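Local coordinates for protein PcyX_EBK42635 (Marine metagenome, PDB 5OWG) that probably catalyses the ferredoxin-dependent, four-electron reduction of biliverdin to the open-chain tetrapyrrole phycoerythrobilin, at residues V24-L29 / V48-N53; E38-E43 / K224-D229; L62-V67 / W74-C79. All blocks are in the same frame, centred on the assembly; numbering follows the deposited sequence.

Contact 1: residues V24-L29 / V48-N53; sequences VLNNNL and VNRTWN
W52 and L25 both carry CG anti to their own carbonyl carbon; in the tryptophan, chi1 -60° sets CG beside its backbone N. Beyond it, the indole of strand 48-53 meets the helical part of 24-29. L25 lies over one face of the indole. Its CB sits 3.8 Å above the W52 ring plane, over the centre, and its CD1 makes a CH-pi contact 3.7 Å from the centroid of the W52 six-membered ring, only 17° off the normal. N26 approaches at the edge instead: W52 NE1 donates to N26 OD1 over 3.1 Å, with an N-H...O angle of 154°. Further along the segment, L29 CB packs 3.5 Å from W52 CB. On the strand, the R50 guanidinium lays a face against W52 CZ2, 3.6 Å above the guanidinium plane, while its NE is engaged in a salt bridge with E31. The contact seats helix 14-28 on the antiparallel sheet of the bilin reductase fold. Chemically, one indole serves two needs: its carbon face is buried under leucine, and its single N-H is satisfied by the side-chain oxygen of N26, a solvent-exposed residue, which helps fix the rotation of the ring.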
ATOM      1  N   VAL A  24      -8.161   0.100 -11.021  1.00 54.03           N
ATOM      2  CA  VAL A  24      -8.184   1.507 -10.629  1.00 45.95           C
ATOM      3  C   VAL A  24      -6.808   2.130 -10.822  1.00 55.56           C
ATOM      4  O   VAL A  24      -6.674   3.220 -11.392  1.00 58.58           O
ATOM      5  CB  VAL A  24      -8.671   1.650  -9.175  1.00 57.79           C
ATOM      6  CG1 VAL A  24      -8.558   3.095  -8.698  1.00 55.68           C
ATOM      7  CG2 VAL A  24     -10.110   1.168  -9.052  1.00 66.96           C
ATOM      8  N   LEU A  25      -5.761   1.447 -10.354  1.00 57.61           N
ATOM      9  CA  LEU A  25      -4.416   2.006 -10.451  1.00 52.25           C
ATOM     10  C   LEU A  25      -3.990   2.173 -11.905  1.00 45.34           C
ATOM     11  O   LEU A  25      -3.318   3.150 -12.254  1.00 48.91           O
ATOM     12  CB  LEU A  25      -3.421   1.123  -9.694  1.00 47.93           C
ATOM     13  CG  LEU A  25      -3.621   1.034  -8.176  1.00 52.64           C
ATOM     14  CD1 LEU A  25      -2.747  -0.056  -7.583  1.00 55.59           C
ATOM     15  CD2 LEU A  25      -3.319   2.365  -7.507  1.00 58.64           C
ATOM     16  N   ASN A  26      -4.374   1.232 -12.772  1.00 46.16           N
ATOM     17  CA  ASN A  26      -4.035   1.351 -14.187  1.00 60.78           C
ATOM     18  C   ASN A  26      -4.782   2.498 -14.857  1.00 61.08           C
ATOM     19  O   ASN A  26      -4.287   3.067 -15.836  1.00 71.91           O
ATOM     20  CB  ASN A  26      -4.333   0.040 -14.915  1.00 52.03           C
ATOM     21  CG  ASN A  26      -3.345  -1.059 -14.568  1.00 72.07           C
ATOM     22  OD1 ASN A  26      -2.193  -0.791 -14.231  1.00 63.69           O
ATOM     23  ND2 ASN A  26      -3.792  -2.304 -14.657  1.00 67.35           N
ATOM     24  N   ASN A  27      -5.964   2.853 -14.350  1.00 53.16           N
ATOM     25  CA  ASN A  27      -6.786   3.882 -14.975  1.00 67.59           C
ATOM     26  C   ASN A  27      -6.410   5.298 -14.557  1.00 70.12           C
ATOM     27  O   ASN A  27      -6.852   6.250 -15.210  1.00 55.16           O
ATOM     28  CB  ASN A  27      -8.264   3.648 -14.651  1.00 53.59           C
ATOM     29  CG  ASN A  27      -8.933   2.691 -15.619  1.00 73.74           C
ATOM     30  OD1 ASN A  27      -8.277   1.863 -16.251  1.00 68.99           O
ATOM     31  ND2 ASN A  27     -10.250   2.810 -15.744  1.00 99.78           N
ATOM     32  N   ASN A  28      -5.624   5.464 -13.498  1.00 45.10           N
ATOM     33  CA  ASN A  28      -5.280   6.784 -12.981  1.00 57.98           C
ATOM     34  C   ASN A  28      -3.782   7.030 -12.916  1.00 49.68           C
ATOM     35  O   ASN A  28      -3.332   8.144 -13.198  1.00 58.83           O
ATOM     36  CB  ASN A  28      -5.879   6.972 -11.580  1.00 60.77           C
ATOM     37  CG  ASN A  28      -7.391   7.072 -11.600  1.00 64.69           C
ATOM     38  OD1 ASN A  28      -7.953   8.161 -11.486  1.00 72.92           O
ATOM     39  ND2 ASN A  28      -8.057   5.932 -11.743  1.00 58.97           N
ATOM     40  N   LEU A  29      -3.001   6.023 -12.551  1.00 47.19           N
ATOM     41  CA  LEU A  29      -1.561   6.143 -12.400  1.00 51.92           C
ATOM     42  C   LEU A  29      -0.861   5.417 -13.544  1.00 49.50           C
ATOM     43  O   LEU A  29      -1.496   4.842 -14.431  1.00 46.77           O
ATOM     44  CB  LEU A  29      -1.119   5.583 -11.045  1.00 50.72           C
ATOM     45  CG  LEU A  29      -1.859   6.131  -9.825  1.00 47.27           C
ATOM     46  CD1 LEU A  29      -1.553   5.304  -8.595  1.00 64.48           C
ATOM     47  CD2 LEU A  29      -1.486   7.575  -9.601  1.00 57.17           C
ATOM     48  N   VAL A  48       4.332 -10.972  -5.543  1.00 50.68           N
ATOM     49  CA  VAL A  48       4.181  -9.973  -6.592  1.00 53.24           C
ATOM     50  C   VAL A  48       4.240  -8.599  -5.944  1.00 41.54           C
ATOM     51  O   VAL A  48       3.547  -8.346  -4.953  1.00 45.62           O
ATOM     52  CB  VAL A  48       2.862 -10.148  -7.371  1.00 55.28           C
ATOM     53  CG1 VAL A  48       2.700  -9.050  -8.412  1.00 62.13           C
ATOM     54  CG2 VAL A  48       2.819 -11.513  -8.039  1.00 60.82           C
ATOM     55  N   ASN A  49       5.064  -7.717  -6.504  1.00 42.42           N
ATOM     56  CA  ASN A  49       5.209  -6.358  -6.000  1.00 53.87           C
ATOM     57  C   ASN A  49       5.198  -5.409  -7.186  1.00 49.29           C
ATOM     58  O   ASN A  49       6.017  -5.545  -8.100  1.00 50.57           O
ATOM     59  CB  ASN A  49       6.498  -6.198  -5.186  1.00 47.18           C
ATOM     60  CG  ASN A  49       6.352  -6.695  -3.760  1.00 50.76           C
ATOM     61  OD1 ASN A  49       5.869  -5.971  -2.889  1.00 37.72           O
ATOM     62  ND2 ASN A  49       6.771  -7.931  -3.514  1.00 47.29           N
ATOM     63  N   ARG A  50       4.273  -4.452  -7.171  1.00 44.54           N
ATOM     64  CA  ARG A  50       4.061  -3.553  -8.293  1.00 45.48           C
ATOM     65  C   ARG A  50       3.878  -2.138  -7.770  1.00 47.71           C
ATOM     66  O   ARG A  50       3.245  -1.935  -6.730  1.00 37.62           O
ATOM     67  CB  ARG A  50       2.836  -3.983  -9.104  1.00 47.12           C
ATOM     68  CG  ARG A  50       2.978  -5.363  -9.721  1.00 45.36           C
ATOM     69  CD  ARG A  50       1.688  -5.811 -10.376  1.00 46.15           C
ATOM     70  NE  ARG A  50       1.383  -5.031 -11.571  1.00 68.23           N
ATOM     71  CZ  ARG A  50       0.237  -5.104 -12.239  1.00 61.27           C
ATOM     72  NH1 ARG A  50      -0.727  -5.916 -11.828  1.00 52.36           N
ATOM     73  NH2 ARG A  50       0.051  -4.357 -13.318  1.00 64.12           N
ATOM     74  N   THR A  51       4.426  -1.162  -8.492  1.00 41.56           N
ATOM     75  CA  THR A  51       4.375   0.225  -8.056  1.00 45.57           C
ATOM     76  C   THR A  51       3.896   1.121  -9.189  1.00 44.43           C
ATOM     77  O   THR A  51       4.274   0.929 -10.348  1.00 37.42           O
ATOM     78  CB  THR A  51       5.745   0.703  -7.559  1.00 42.13           C
ATOM     79  OG1 THR A  51       6.735   0.469  -8.569  1.00 46.94           O
ATOM     80  CG2 THR A  51       6.131  -0.029  -6.279  1.00 41.52           C
ATOM     81  N   TRP A  52       3.055   2.097  -8.840  1.00 37.40           N
ATOM     82  CA  TRP A  52       2.588   3.116  -9.766  1.00 47.90           C
ATOM     83  C   TRP A  52       2.883   4.491  -9.183  1.00 44.92           C
ATOM     84  O   TRP A  52       3.168   4.636  -7.991  1.00 45.84           O
ATOM     85  CB  TRP A  52       1.075   3.020 -10.041  1.00 44.26           C
ATOM     86  CG  TRP A  52       0.584   1.731 -10.640  1.00 51.88           C
ATOM     87  CD1 TRP A  52       0.132   1.540 -11.915  1.00 46.47           C
ATOM     88  CD2 TRP A  52       0.464   0.466  -9.980  1.00 49.27           C
ATOM     89  NE1 TRP A  52      -0.256   0.234 -12.090  1.00 49.34           N
ATOM     90  CE2 TRP A  52      -0.060  -0.448 -10.918  1.00 49.82           C
ATOM     91  CE3 TRP A  52       0.753   0.014  -8.689  1.00 50.19           C
ATOM     92  CZ2 TRP A  52      -0.299  -1.784 -10.605  1.00 53.90           C
ATOM     93  CZ3 TRP A  52       0.515  -1.313  -8.381  1.00 49.98           C
ATOM     94  CH2 TRP A  52      -0.005  -2.197  -9.335  1.00 55.12           C
ATOM     95  N   ASN A  53       2.808   5.507 -10.038  1.00 47.41           N
ATOM     96  CA  ASN A  53       2.846   6.884  -9.570  1.00 49.36           C
ATOM     97  C   ASN A  53       2.267   7.788 -10.648  1.00 49.18           C
ATOM     98  O   ASN A  53       2.135   7.398 -11.811  1.00 41.57           O
ATOM     99  CB  ASN A  53       4.270   7.323  -9.210  1.00 49.46           C
ATOM    100  CG  ASN A  53       5.223   7.257 -10.390  1.00 44.66           C
ATOM    101  OD1 ASN A  53       4.816   7.369 -11.547  1.00 44.64           O
ATOM    102  ND2 ASN A  53       6.505   7.078 -10.100  1.00 49.14           N
TER

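Contact 2: residues E38-E43 / K224-D229; sequences ERFNNE and KLFCSD
The F40 ring is packed on both faces and at its edge: F226 CB lies 3.7 Å above one face, over the centre; R39 CB lies over the opposite face; and L225 CB comes up in plane at the rim, 3.8 Å from F40 CZ. The two phenyl rings make a T-shaped (edge-to-face) pair, F226 presenting its edge to the face of F40, with centroids 5.2 Å apart and planes at 80°. In the alpha/beta/alpha sandwich of ferredoxin-dependent bilin reductases, this pair joins the loop that follows strand 30-32 to helix 220-229. In F226, chi1 176° puts CG anti to the backbone N; the ring beyond turns its edge, at CD1, toward the F40 face. Between the two side chains the nearest approach is F226 CD1 to F40 CD2, 3.5 Å. The tip of F40 also reaches the helix backbone, with CZ 3.4 Å from F226 N. W47, at the start of strand 47-53, meets both rings and makes the cluster a trio of aromatic residues.

Outside this core, R39 runs across L225. Its guanidinium is turned nearly coplanar with the D229 carboxylate, the planes being 14° apart, and D229 CB lies at the guanidinium edge. The ion pair itself is long, R39 NH2 standing 4.0 Å from D229 OD2, and can contribute only modestly. Firmer anchors lie just beyond the segments: R39 NE donates to G36 O and NH2 to N230 OD1. The apolar core is more closely defined, F226 CB standing 3.8 Å from both CE1 and CZ of F40.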
ATOM      1  N   GLU A  38      12.759  -5.846  -8.263  1.00 46.36           N
ATOM      2  CA  GLU A  38      12.874  -7.080  -9.033  1.00 45.22           C
ATOM      3  C   GLU A  38      13.277  -8.256  -8.156  1.00 50.79           C
ATOM      4  O   GLU A  38      13.032  -9.408  -8.531  1.00 56.38           O
ATOM      5  CB  GLU A  38      13.879  -6.906 -10.178  1.00 44.66           C
ATOM      6  CG  GLU A  38      15.348  -6.866  -9.760  1.00 65.61           C
ATOM      7  CD  GLU A  38      15.704  -5.627  -8.960  1.00 63.68           C
ATOM      8  OE1 GLU A  38      14.981  -4.615  -9.074  1.00 53.11           O
ATOM      9  OE2 GLU A  38      16.707  -5.664  -8.217  1.00 60.70           O
ATOM     10  N   ARG A  39      13.885  -7.993  -6.998  1.00 48.42           N
ATOM     11  CA  ARG A  39      14.266  -9.054  -6.076  1.00 60.94           C
ATOM     12  C   ARG A  39      13.075  -9.637  -5.329  1.00 59.03           C
ATOM     13  O   ARG A  39      13.252 -10.604  -4.581  1.00 50.21           O
ATOM     14  CB  ARG A  39      15.283  -8.527  -5.061  1.00 47.93           C
ATOM     15  CG  ARG A  39      16.485  -7.828  -5.675  1.00 39.23           C
ATOM     16  CD  ARG A  39      17.298  -7.106  -4.614  1.00 47.30           C
ATOM     17  NE  ARG A  39      16.537  -6.038  -3.969  1.00 43.47           N
ATOM     18  CZ  ARG A  39      16.944  -5.368  -2.895  1.00 48.55           C
ATOM     19  NH1 ARG A  39      18.110  -5.651  -2.328  1.00 38.45           N
ATOM     20  NH2 ARG A  39      16.181  -4.411  -2.381  1.00 47.18           N
ATOM     21  N   PHE A  40      11.874  -9.072  -5.501  1.00 47.95           N
ATOM     22  CA  PHE A  40      10.713  -9.486  -4.722  1.00 47.75           C
ATOM     23  C   PHE A  40       9.500  -9.783  -5.598  1.00 40.86           C
ATOM     24  O   PHE A  40       8.367  -9.763  -5.105  1.00 55.72           O
ATOM     25  CB  PHE A  40      10.368  -8.419  -3.682  1.00 43.72           C
ATOM     26  CG  PHE A  40      11.558  -7.934  -2.908  1.00 50.87           C
ATOM     27  CD1 PHE A  40      12.303  -8.813  -2.139  1.00 45.52           C
ATOM     28  CD2 PHE A  40      11.937  -6.602  -2.952  1.00 49.16           C
ATOM     29  CE1 PHE A  40      13.402  -8.374  -1.427  1.00 53.58           C
ATOM     30  CE2 PHE A  40      13.036  -6.156  -2.240  1.00 42.39           C
ATOM     31  CZ  PHE A  40      13.769  -7.043  -1.478  1.00 48.34           C
ATOM     32  N   ASN A  41       9.711 -10.044  -6.884  1.00 49.50           N
ATOM     33  CA  ASN A  41       8.688 -10.602  -7.764  1.00 53.54           C
ATOM     34  C   ASN A  41       9.151 -12.013  -8.119  1.00 67.23           C
ATOM     35  O   ASN A  41       9.790 -12.234  -9.149  1.00 58.62           O
ATOM     36  CB  ASN A  41       8.478  -9.742  -9.007  1.00 51.30           C
ATOM     37  CG  ASN A  41       7.653  -8.498  -8.725  1.00 47.43           C
ATOM     38  OD1 ASN A  41       6.428  -8.561  -8.624  1.00 44.05           O
ATOM     39  ND2 ASN A  41       8.322  -7.359  -8.603  1.00 47.26           N
ATOM     40  N   ASN A  42       8.828 -12.967  -7.247  1.00 56.77           N
ATOM     41  CA  ASN A  42       9.290 -14.346  -7.370  1.00 71.37           C
ATOM     42  C   ASN A  42       8.068 -15.240  -7.529  1.00 66.19           C
ATOM     43  O   ASN A  42       7.261 -15.365  -6.602  1.00 50.11           O
ATOM     44  CB  ASN A  42      10.120 -14.748  -6.150  1.00 66.24           C
ATOM     45  CG  ASN A  42      10.889 -16.039  -6.362  1.00 62.96           C
ATOM     46  OD1 ASN A  42      10.368 -17.001  -6.925  1.00 69.94           O
ATOM     47  ND2 ASN A  42      12.141 -16.062  -5.910  1.00 68.06           N
ATOM     48  N   GLU A  43       7.931 -15.856  -8.706  1.00 73.04           N
ATOM     49  CA  GLU A  43       6.757 -16.679  -8.979  1.00 79.17           C
ATOM     50  C   GLU A  43       6.677 -17.879  -8.045  1.00 63.66           C
ATOM     51  O   GLU A  43       5.576 -18.334  -7.716  1.00 68.41           O
ATOM     52  CB  GLU A  43       6.776 -17.149 -10.434  1.00 89.84           C
ATOM     53  CG  GLU A  43       6.893 -16.028 -11.449  1.00 94.26           C
ATOM     54  CD  GLU A  43       6.805 -16.535 -12.874  1.00 98.67           C
ATOM     55  OE1 GLU A  43       6.587 -17.751 -13.057  1.00111.05           O
ATOM     56  OE2 GLU A  43       6.953 -15.721 -13.808  1.00 92.71           O
ATOM     57  N   LYS A 224      14.195  -8.903   5.509  1.00 51.58           N
ATOM     58  CA  LYS A 224      14.959  -7.738   5.945  1.00 52.62           C
ATOM     59  C   LYS A 224      15.327  -6.846   4.766  1.00 48.00           C
ATOM     60  O   LYS A 224      15.381  -5.619   4.907  1.00 46.74           O
ATOM     61  CB  LYS A 224      16.214  -8.182   6.701  1.00 49.08           C
ATOM     62  CG  LYS A 224      17.256  -7.083   6.899  1.00 57.32           C
ATOM     63  CD  LYS A 224      16.710  -5.869   7.636  1.00 71.26           C
ATOM     64  CE  LYS A 224      17.655  -4.682   7.495  1.00 85.06           C
ATOM     65  NZ  LYS A 224      17.134  -3.448   8.146  1.00 93.02           N
ATOM     66  N   LEU A 225      15.586  -7.444   3.603  1.00 47.20           N
ATOM     67  CA  LEU A 225      15.853  -6.664   2.398  1.00 54.01           C
ATOM     68  C   LEU A 225      14.620  -5.866   1.981  1.00 62.27           C
ATOM     69  O   LEU A 225      14.700  -4.656   1.735  1.00 47.76           O
ATOM     70  CB  LEU A 225      16.294  -7.603   1.274  1.00 52.81           C
ATOM     71  CG  LEU A 225      17.484  -7.239   0.386  1.00 64.02           C
ATOM     72  CD1 LEU A 225      18.730  -6.932   1.191  1.00 54.11           C
ATOM     73  CD2 LEU A 225      17.756  -8.398  -0.557  1.00 54.47           C
ATOM     74  N   PHE A 226      13.467  -6.534   1.906  1.00 54.14           N
ATOM     75  CA  PHE A 226      12.235  -5.888   1.457  1.00 56.36           C
ATOM     76  C   PHE A 226      11.762  -4.830   2.451  1.00 55.98           C
ATOM     77  O   PHE A 226      11.420  -3.707   2.062  1.00 39.07           O
ATOM     78  CB  PHE A 226      11.162  -6.958   1.244  1.00 47.97           C
ATOM     79  CG  PHE A 226       9.815  -6.414   0.867  1.00 46.89           C
ATOM     80  CD1 PHE A 226       9.545  -6.035  -0.436  1.00 44.85           C
ATOM     81  CD2 PHE A 226       8.809  -6.310   1.812  1.00 47.30           C
ATOM     82  CE1 PHE A 226       8.301  -5.545  -0.786  1.00 45.25           C
ATOM     83  CE2 PHE A 226       7.564  -5.822   1.468  1.00 47.94           C
ATOM     84  CZ  PHE A 226       7.308  -5.439   0.168  1.00 44.25           C
ATOM     85  N   CYS A 227      11.730  -5.172   3.742  1.00 49.61           N
ATOM     86  CA  CYS A 227      11.175  -4.263   4.740  1.00 41.46           C
ATOM     87  C   CYS A 227      11.955  -2.956   4.831  1.00 61.50           C
ATOM     88  O   CYS A 227      11.386  -1.921   5.198  1.00 63.87           O
ATOM     89  CB  CYS A 227      11.140  -4.947   6.108  1.00 42.17           C
ATOM     90  SG  CYS A 227       9.882  -6.233   6.262  1.00 60.77           S
ATOM     91  N   SER A 228      13.247  -2.976   4.506  1.00 55.10           N
ATOM     92  CA  SER A 228      14.093  -1.804   4.700  1.00 58.95           C
ATOM     93  C   SER A 228      14.224  -0.936   3.455  1.00 44.18           C
ATOM     94  O   SER A 228      14.425   0.277   3.580  1.00 50.18           O
ATOM     95  CB  SER A 228      15.492  -2.239   5.151  1.00 56.96           C
ATOM     96  OG  SER A 228      16.130  -3.022   4.158  1.00 59.84           O
ATOM     97  N   ASP A 229      14.115  -1.517   2.258  1.00 43.70           N
ATOM     98  CA  ASP A 229      14.451  -0.816   1.027  1.00 46.25           C
ATOM     99  C   ASP A 229      13.286  -0.617   0.068  1.00 45.33           C
ATOM    100  O   ASP A 229      13.319   0.341  -0.711  1.00 38.11           O
ATOM    101  CB  ASP A 229      15.561  -1.567   0.275  1.00 45.94           C
ATOM    102  CG  ASP A 229      16.820  -1.716   1.097  1.00 60.59           C
ATOM    103  OD1 ASP A 229      16.873  -1.169   2.219  1.00 59.70           O
ATOM    104  OD2 ASP A 229      17.760  -2.383   0.620  1.00 48.93           O
TER

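Contact 3: residues L62-V67 / W74-C79; sequences LDVVDV and WMAHLC
Strands 62-67 and 74-79 form the body of an antiparallel beta hairpin in the central sheet, with D63 facing H77 and V65 facing M75 as hydrogen-bonded pairs. D63 N donates to H77 O over 2.7 Å in an almost straight bond, 177° at the hydrogen. The return bond, H77 N to D63 O, measures 2.6 Å but is more bent, at 147°. At the second pair V65 N reaches M75 O over 3.0 Å and M75 N donates back to V65 O. Between them the non-hydrogen-bonded pair V64-A76 brings the CA atoms to 4.3 Å.

L62, V64, A76 and L78 fill the face covered by helix 14-28. On that face V64 CG1 lies 3.8 Å from W74 CZ2. D66 OD2 approaches the W74 pyrrole edge in the ring plane, and a water donates to D66 OD2 over 2.8 Å; its 2.5 Å separation from W74 NE1 is suspiciously short, which leaves that second link doubtful.

The other face carries D63, V65, M75 and H77. M75 has CG between the backbone N and the carbonyl carbon (chi1 88°), where it meets V65 CB at 3.9 Å. D63 CB lies at the edge of the imidazole, near its plane, and H77 ND1 is hydrogen-bonded to D94 on the next strand. The hairpin thus separates two environments: a largely apolar side under a helix, polar only at its D66 end, and a side where H77 is paired with D94, consistent with the bilin pocket that relatives hold between sheet and C-terminal helices.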
ATOM      1  N   LEU A  62       1.657  -2.046  -4.510  1.00 44.10           N
ATOM      2  CA  LEU A  62       0.808  -3.210  -4.285  1.00 50.37           C
ATOM      3  C   LEU A  62       1.697  -4.417  -4.020  1.00 47.81           C
ATOM      4  O   LEU A  62       2.458  -4.837  -4.899  1.00 50.45           O
ATOM      5  CB  LEU A  62      -0.107  -3.472  -5.481  1.00 44.85           C
ATOM      6  CG  LEU A  62      -1.022  -4.696  -5.352  1.00 39.00           C
ATOM      7  CD1 LEU A  62      -2.086  -4.468  -4.286  1.00 39.66           C
ATOM      8  CD2 LEU A  62      -1.658  -5.042  -6.689  1.00 53.72           C
ATOM      9  N   ASP A  63       1.591  -4.972  -2.815  1.00 51.69           N
ATOM     10  CA  ASP A  63       2.363  -6.134  -2.398  1.00 40.80           C
ATOM     11  C   ASP A  63       1.399  -7.277  -2.114  1.00 41.55           C
ATOM     12  O   ASP A  63       0.585  -7.187  -1.188  1.00 49.60           O
ATOM     13  CB  ASP A  63       3.200  -5.811  -1.160  1.00 50.54           C
ATOM     14  CG  ASP A  63       3.754  -7.051  -0.491  1.00 47.81           C
ATOM     15  OD1 ASP A  63       4.058  -8.030  -1.205  1.00 45.56           O
ATOM     16  OD2 ASP A  63       3.874  -7.052   0.752  1.00 50.01           O
ATOM     17  N   VAL A  64       1.494  -8.346  -2.903  1.00 38.22           N
ATOM     18  CA  VAL A  64       0.586  -9.484  -2.809  1.00 56.94           C
ATOM     19  C   VAL A  64       1.410 -10.752  -2.650  1.00 54.47           C
ATOM     20  O   VAL A  64       2.335 -10.998  -3.433  1.00 49.99           O
ATOM     21  CB  VAL A  64      -0.328  -9.593  -4.045  1.00 56.85           C
ATOM     22  CG1 VAL A  64      -1.279 -10.785  -3.923  1.00 52.31           C
ATOM     23  CG2 VAL A  64      -1.114  -8.311  -4.237  1.00 55.11           C
ATOM     24  N   VAL A  65       1.073 -11.553  -1.643  1.00 44.44           N
ATOM     25  CA  VAL A  65       1.692 -12.856  -1.419  1.00 60.12           C
ATOM     26  C   VAL A  65       0.602 -13.907  -1.583  1.00 47.06           C
ATOM     27  O   VAL A  65      -0.296 -14.016  -0.738  1.00 49.29           O
ATOM     28  CB  VAL A  65       2.350 -12.959  -0.037  1.00 52.58           C
ATOM     29  CG1 VAL A  65       3.023 -14.315   0.134  1.00 61.82           C
ATOM     30  CG2 VAL A  65       3.356 -11.836   0.164  1.00 40.49           C
ATOM     31  N   ASP A  66       0.678 -14.677  -2.664  1.00 47.36           N
ATOM     32  CA  ASP A  66      -0.295 -15.726  -2.966  1.00 62.14           C
ATOM     33  C   ASP A  66       0.372 -17.073  -2.685  1.00 67.98           C
ATOM     34  O   ASP A  66       1.032 -17.650  -3.551  1.00 57.69           O
ATOM     35  CB  ASP A  66      -0.775 -15.619  -4.415  1.00 66.27           C
ATOM     36  CG  ASP A  66      -1.948 -16.536  -4.712  1.00 70.05           C
ATOM     37  OD1 ASP A  66      -1.951 -17.684  -4.221  1.00 72.73           O
ATOM     38  OD2 ASP A  66      -2.870 -16.105  -5.436  1.00 73.51           O
ATOM     39  N   VAL A  67       0.191 -17.573  -1.460  1.00 65.51           N
ATOM     40  CA  VAL A  67       0.773 -18.850  -1.055  1.00 75.48           C
ATOM     41  C   VAL A  67      -0.303 -19.744  -0.451  1.00 83.43           C
ATOM     42  O   VAL A  67      -0.323 -19.988   0.760  1.00 82.98           O
ATOM     43  CB  VAL A  67       1.942 -18.640  -0.071  1.00 68.41           C
ATOM     44  CG1 VAL A  67       3.111 -17.959  -0.771  1.00 69.44           C
ATOM     45  CG2 VAL A  67       1.507 -17.813   1.134  1.00 66.62           C
ATOM     46  N   TRP A  74      -2.650 -16.014   2.229  1.00 72.50           N
ATOM     47  CA  TRP A  74      -2.846 -15.044   1.155  1.00 68.74           C
ATOM     48  C   TRP A  74      -2.954 -13.683   1.813  1.00 61.19           C
ATOM     49  O   TRP A  74      -3.844 -13.470   2.643  1.00 63.67           O
ATOM     50  CB  TRP A  74      -4.108 -15.344   0.343  1.00 58.93           C
ATOM     51  CG  TRP A  74      -4.219 -14.531  -0.918  1.00 65.75           C
ATOM     52  CD1 TRP A  74      -3.965 -14.959  -2.188  1.00 67.39           C
ATOM     53  CD2 TRP A  74      -4.609 -13.152  -1.031  1.00 43.29           C
ATOM     54  NE1 TRP A  74      -4.171 -13.939  -3.083  1.00 54.10           N
ATOM     55  CE2 TRP A  74      -4.566 -12.819  -2.400  1.00 54.63           C
ATOM     56  CE3 TRP A  74      -4.988 -12.170  -0.109  1.00 48.88           C
ATOM     57  CZ2 TRP A  74      -4.889 -11.547  -2.870  1.00 61.01           C
ATOM     58  CZ3 TRP A  74      -5.306 -10.906  -0.579  1.00 65.85           C
ATOM     59  CH2 TRP A  74      -5.256 -10.607  -1.946  1.00 64.62           C
ATOM     60  N   MET A  75      -2.059 -12.769   1.454  1.00 55.78           N
ATOM     61  CA  MET A  75      -2.049 -11.448   2.055  1.00 66.64           C
ATOM     62  C   MET A  75      -1.852 -10.413   0.961  1.00 52.37           C
ATOM     63  O   MET A  75      -1.427 -10.724  -0.153  1.00 44.47           O
ATOM     64  CB  MET A  75      -0.951 -11.330   3.125  1.00 53.30           C
ATOM     65  CG  MET A  75       0.418 -10.885   2.618  1.00 66.70           C
ATOM     66  SD  MET A  75       0.599  -9.111   2.315  1.00 67.97           S
ATOM     67  CE  MET A  75       0.234  -8.419   3.925  1.00 65.11           C
ATOM     68  N   ALA A  76      -2.173  -9.168   1.296  1.00 51.14           N
ATOM     69  CA  ALA A  76      -1.980  -8.066   0.371  1.00 47.72           C
ATOM     70  C   ALA A  76      -1.701  -6.800   1.163  1.00 47.12           C
ATOM     71  O   ALA A  76      -2.208  -6.615   2.273  1.00 40.32           O
ATOM     72  CB  ALA A  76      -3.198  -7.870  -0.540  1.00 64.67           C
ATOM     73  N   HIS A  77      -0.880  -5.935   0.577  1.00 43.38           N
ATOM     74  CA  HIS A  77      -0.531  -4.653   1.166  1.00 50.96           C
ATOM     75  C   HIS A  77      -0.604  -3.596   0.079  1.00 36.85           C
ATOM     76  O   HIS A  77      -0.115  -3.808  -1.034  1.00 34.45           O
ATOM     77  CB  HIS A  77       0.870  -4.696   1.792  1.00 42.96           C
ATOM     78  CG  HIS A  77       1.446  -3.349   2.094  1.00 33.41           C
ATOM     79  ND1 HIS A  77       1.241  -2.706   3.296  1.00 53.14           N
ATOM     80  CD2 HIS A  77       2.228  -2.526   1.355  1.00 47.54           C
ATOM     81  CE1 HIS A  77       1.868  -1.543   3.283  1.00 54.73           C
ATOM     82  NE2 HIS A  77       2.474  -1.409   2.118  1.00 56.44           N
ATOM     83  N   LEU A  78      -1.230  -2.466   0.397  1.00 42.99           N
ATOM     84  CA  LEU A  78      -1.426  -1.391  -0.568  1.00 37.20           C
ATOM     85  C   LEU A  78      -1.249  -0.064   0.148  1.00 39.26           C
ATOM     86  O   LEU A  78      -1.947   0.211   1.129  1.00 38.24           O
ATOM     87  CB  LEU A  78      -2.809  -1.481  -1.224  1.00 45.61           C
ATOM     88  CG  LEU A  78      -3.128  -0.427  -2.288  1.00 43.75           C
ATOM     89  CD1 LEU A  78      -2.209  -0.554  -3.496  1.00 38.16           C
ATOM     90  CD2 LEU A  78      -4.579  -0.533  -2.719  1.00 45.92           C
ATOM     91  N   CYS A  79      -0.321   0.754  -0.345  1.00 42.28           N
ATOM     92  CA  CYS A  79      -0.005   2.030   0.276  1.00 32.12           C
ATOM     93  C   CYS A  79       0.209   3.075  -0.808  1.00 39.66           C
ATOM     94  O   CYS A  79       0.765   2.784  -1.870  1.00 39.83           O
ATOM     95  CB  CYS A  79       1.247   1.941   1.153  1.00 37.49           C
ATOM     96  SG  CYS A  79       1.530   3.409   2.142  1.00 55.02           S
TER
HETATM   97  O   HOH W   1      -3.703 -13.433  -5.441  1.00 69.43           O

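In the fold
Contacts 1 and 3 lie on one antiparallel sheet whose strands follow in sequence order; contact 2 packs against it. Strands 47-53, 57-67 and 73-82 are consecutive neighbours, so contacts 1 and 3, centres 14 Å apart, share a continuous backbone network: R50 O accepts from L62 N and V48 O from V64 N. Contact 1 closes before contact 3 opens. Contact 2 joins 38-43 to 224-229, enclosing contact 3, centre 12 Å away, and alternating with the segments of contact 1. Contacts 1 and 2 lie 18 Å apart yet are joined through N49, which bonds to N41 and F40. L62, V64 and A76 meet helix 14-28, while F226 reaches N49 and D63 on the other face, giving the sandwich that probably houses the bilin.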